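Local coordinates for protein beta-galactosidase (Bacillus circulans, PDB 4MAD) that probably hydrolyses terminal non-reducing beta-D-galactose residues of beta-D-galactosides, as a family 35 glycoside hydrolase with a (beta/alpha)8 barrel, at residues G116-W121 against Q135-K140. Numbering follows the deposited sequence.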
ATOM      1  N   GLY A 116       6.138   3.619  -2.028  1.00 12.79           N
ATOM      2  CA  GLY A 116       5.534   4.227  -3.164  1.00 12.43           C
ATOM      3  C   GLY A 116       5.608   3.334  -4.410  1.00 13.98           C
ATOM      4  O   GLY A 116       5.608   3.830  -5.463  1.00 13.43           O
ATOM      5  N   GLY A 117       5.607   2.033  -4.234  1.00 11.48           N
ATOM      6  CA  GLY A 117       5.658   1.084  -5.329  1.00 13.36           C
ATOM      7  C   GLY A 117       7.065   0.699  -5.748  1.00 15.14           C
ATOM      8  O   GLY A 117       7.264  -0.182  -6.539  1.00 15.87           O
ATOM      9  N   PHE A 118       8.037   1.367  -5.202  1.00 15.56           N
ATOM     10  CA  PHE A 118       9.426   1.007  -5.513  1.00 16.89           C
ATOM     11  C   PHE A 118       9.772  -0.318  -4.828  1.00 16.44           C
ATOM     12  O   PHE A 118       9.451  -0.492  -3.752  1.00 18.33           O
ATOM     13  CB  PHE A 118      10.403   2.063  -4.999  1.00 17.48           C
ATOM     14  CG  PHE A 118      10.572   3.266  -5.873  1.00 17.08           C
ATOM     15  CD1 PHE A 118      10.455   3.213  -7.228  1.00 19.21           C
ATOM     16  CD2 PHE A 118      10.928   4.453  -5.316  1.00 21.15           C
ATOM     17  CE1 PHE A 118      10.658   4.309  -7.986  1.00 17.56           C
ATOM     18  CE2 PHE A 118      11.123   5.538  -6.096  1.00 21.02           C
ATOM     19  CZ  PHE A 118      10.982   5.450  -7.429  1.00 19.14           C
ATOM     20  N   PRO A 119      10.467  -1.210  -5.488  1.00 18.19           N
ATOM     21  CA  PRO A 119      10.956  -2.428  -4.853  1.00 16.32           C
ATOM     22  C   PRO A 119      12.001  -2.140  -3.822  1.00 15.06           C
ATOM     23  O   PRO A 119      12.740  -1.289  -4.063  1.00 16.45           O
ATOM     24  CB  PRO A 119      11.614  -3.178  -5.999  1.00 17.62           C
ATOM     25  CG  PRO A 119      11.112  -2.569  -7.209  1.00 21.78           C
ATOM     26  CD  PRO A 119      10.773  -1.180  -6.913  1.00 18.28           C
ATOM     27  N   TYR A 120      12.101  -2.934  -2.782  1.00 16.35           N
ATOM     28  CA  TYR A 120      12.946  -2.673  -1.635  1.00 16.65           C
ATOM     29  C   TYR A 120      14.387  -2.647  -2.134  1.00 16.61           C
ATOM     30  O   TYR A 120      15.177  -1.956  -1.630  1.00 16.01           O
ATOM     31  CB  TYR A 120      12.771  -3.727  -0.549  1.00 13.28           C
ATOM     32  CG  TYR A 120      13.527  -4.960  -0.847  1.00 14.66           C
ATOM     33  CD1 TYR A 120      14.746  -5.193  -0.271  1.00 17.20           C
ATOM     34  CD2 TYR A 120      13.071  -5.878  -1.747  1.00 16.19           C
ATOM     35  CE1 TYR A 120      15.465  -6.305  -0.563  1.00 19.67           C
ATOM     36  CE2 TYR A 120      13.811  -7.000  -2.035  1.00 16.16           C
ATOM     37  CZ  TYR A 120      15.010  -7.203  -1.439  1.00 18.19           C
ATOM     38  OH  TYR A 120      15.705  -8.310  -1.752  1.00 20.80           O
ATOM     39  N   TRP A 121      14.661  -3.432  -3.146  1.00 15.85           N
ATOM     40  CA  TRP A 121      16.001  -3.624  -3.645  1.00 16.92           C
ATOM     41  C   TRP A 121      16.634  -2.455  -4.359  1.00 17.24           C
ATOM     42  O   TRP A 121      17.804  -2.499  -4.606  1.00 16.42           O
ATOM     43  CB  TRP A 121      16.186  -4.930  -4.425  1.00 20.00           C
ATOM     44  CG  TRP A 121      15.346  -5.073  -5.526  1.00 20.00           C
ATOM     45  CD1 TRP A 121      14.212  -5.714  -5.541  1.00 20.00           C
ATOM     46  CD2 TRP A 121      15.522  -4.526  -6.808  1.00 20.00           C
ATOM     47  NE1 TRP A 121      13.638  -5.648  -6.741  1.00 20.00           N
ATOM     48  CE2 TRP A 121      14.429  -4.907  -7.561  1.00 20.00           C
ATOM     49  CE3 TRP A 121      16.505  -3.765  -7.399  1.00 20.00           C
ATOM     50  CZ2 TRP A 121      14.282  -4.553  -8.877  1.00 20.00           C
ATOM     51  CZ3 TRP A 121      16.361  -3.402  -8.673  1.00 20.00           C
ATOM     52  CH2 TRP A 121      15.250  -3.782  -9.418  1.00 20.00           C
ATOM     53  N   GLN A 135      21.783   7.329 -13.681  1.00 20.37           N
ATOM     54  CA  GLN A 135      21.953   6.146 -14.514  1.00 22.41           C
ATOM     55  C   GLN A 135      21.560   4.827 -13.867  1.00 21.33           C
ATOM     56  O   GLN A 135      20.904   4.043 -14.453  1.00 21.72           O
ATOM     57  CB  GLN A 135      23.390   6.047 -15.088  1.00 26.03           C
ATOM     58  CG  GLN A 135      23.600   4.947 -16.112  1.00 28.10           C
ATOM     59  CD  GLN A 135      25.084   4.637 -16.306  1.00 50.47           C
ATOM     60  OE1 GLN A 135      25.919   5.338 -15.801  1.00 49.56           O
ATOM     61  NE2 GLN A 135      25.399   3.584 -17.036  1.00 52.40           N
ATOM     62  N   PRO A 136      21.960   4.586 -12.644  1.00 20.95           N
ATOM     63  CA  PRO A 136      21.581   3.327 -12.041  1.00 22.64           C
ATOM     64  C   PRO A 136      20.057   3.250 -11.890  1.00 21.25           C
ATOM     65  O   PRO A 136      19.474   2.272 -12.145  1.00 18.77           O
ATOM     66  CB  PRO A 136      22.268   3.380 -10.685  1.00 23.34           C
ATOM     67  CG  PRO A 136      23.293   4.280 -10.849  1.00 25.60           C
ATOM     68  CD  PRO A 136      22.897   5.299 -11.775  1.00 23.12           C
ATOM     69  N   TYR A 137      19.462   4.339 -11.485  1.00 19.28           N
ATOM     70  CA  TYR A 137      18.024   4.303 -11.325  1.00 18.38           C
ATOM     71  C   TYR A 137      17.324   4.046 -12.679  1.00 17.77           C
ATOM     72  O   TYR A 137      16.548   3.174 -12.815  1.00 15.74           O
ATOM     73  CB  TYR A 137      17.593   5.601 -10.715  1.00 17.00           C
ATOM     74  CG  TYR A 137      16.131   5.897 -10.741  1.00 15.48           C
ATOM     75  CD1 TYR A 137      15.268   5.192  -9.988  1.00 19.63           C
ATOM     76  CD2 TYR A 137      15.633   6.886 -11.516  1.00 16.58           C
ATOM     77  CE1 TYR A 137      13.933   5.447 -10.018  1.00 20.48           C
ATOM     78  CE2 TYR A 137      14.319   7.173 -11.539  1.00 18.25           C
ATOM     79  CZ  TYR A 137      13.463   6.460 -10.783  1.00 19.21           C
ATOM     80  OH  TYR A 137      12.140   6.714 -10.802  1.00 19.90           O
ATOM     81  N   LEU A 138      17.671   4.773 -13.700  1.00 16.74           N
ATOM     82  CA  LEU A 138      17.026   4.586 -15.004  1.00 17.90           C
ATOM     83  C   LEU A 138      17.205   3.192 -15.610  1.00 18.77           C
ATOM     84  O   LEU A 138      16.354   2.701 -16.291  1.00 17.86           O
ATOM     85  CB  LEU A 138      17.442   5.675 -15.979  1.00 18.89           C
ATOM     86  CG  LEU A 138      17.039   7.075 -15.544  1.00 20.48           C
ATOM     87  CD1 LEU A 138      17.480   8.177 -16.470  1.00 26.30           C
ATOM     88  CD2 LEU A 138      15.589   7.116 -15.408  1.00 26.48           C
ATOM     89  N   GLU A 139      18.350   2.592 -15.348  1.00 21.13           N
ATOM     90  CA  GLU A 139      18.613   1.279 -15.842  1.00 21.95           C
ATOM     91  C   GLU A 139      17.603   0.293 -15.270  1.00 21.14           C
ATOM     92  O   GLU A 139      17.191  -0.571 -15.924  1.00 18.62           O
ATOM     93  CB  GLU A 139      19.994   0.818 -15.428  1.00 24.67           C
ATOM     94  CG  GLU A 139      21.107   1.535 -16.133  1.00 34.63           C
ATOM     95  CD  GLU A 139      22.485   0.900 -15.937  1.00 45.60           C
ATOM     96  OE1 GLU A 139      22.599  -0.083 -15.201  1.00 45.80           O
ATOM     97  OE2 GLU A 139      23.459   1.422 -16.529  1.00 47.05           O
ATOM     98  N   LYS A 140      17.302   0.435 -14.002  1.00 18.39           N
ATOM     99  CA  LYS A 140      16.317  -0.414 -13.361  1.00 18.38           C
ATOM    100  C   LYS A 140      14.903  -0.186 -13.925  1.00 18.82           C
ATOM    101  O   LYS A 140      14.199  -1.085 -14.207  1.00 21.25           O
ATOM    102  CB  LYS A 140      16.334  -0.224 -11.839  1.00 19.25           C
ATOM    103  CG  LYS A 140      17.668  -0.460 -11.176  1.00 16.06           C
ATOM    104  CD  LYS A 140      18.354  -1.683 -11.624  1.00 17.88           C
ATOM    105  CE  LYS A 140      19.590  -1.946 -10.768  1.00 21.90           C
ATOM    106  NZ  LYS A 140      20.458  -2.910 -11.343  1.00 26.47           N
TER
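Phe118 pushes the far edge of its ring against the phenol end of Tyr137, and Trp121 meets the aliphatic chain of Lys140. The contact is structural packing, away from the annotated sites, within a beta-to-alpha connection of the (beta/alpha)8 barrel: the long loop after the third strand, 100-104, folds back on helix 135-152, which leads to the fourth. The backbones stay well apart, the nearest CA atoms (Trp121 and Lys140) being 10.2 Å from each other, and side chains alone make the contact. The aromatic pair is the buried side. Phe118 CZ lies 3.8 Å from Tyr137 OH, which sits at the phenyl edge near the ring plane, and 3.9 Å from Tyr137 CE1; the two side chains cross at about a right angle. With CG anti to the backbone N (chi1 167°), the Tyr137 ring extends to the loop. Its hydroxyl is hydrogen-bonded to Tyr181 OH, while Phe108 and Phe115 pack around the Phe118 ring. With the phenyl ring cut back to an alanine here, the Tyr137 ring would probably lose its edge neighbour and be freer to shift. The Lys140 side is more open, the lysine being partly exposed, and its closest approach is slightly longer: Trp121 CZ3 has Lys140 CD 4.0 Å away at the ring edge. A bend at chi2 (-46°) lays this chain past the indole, and NZ continues to a salt bridge with Glu76. Trp121 NE1 is hydrogen-bonded to Glu73 O. No hydrogen bond spans the two segments, so their direct adhesion is van der Waals packing, with the polar ends held by neighbouring parts of the chain.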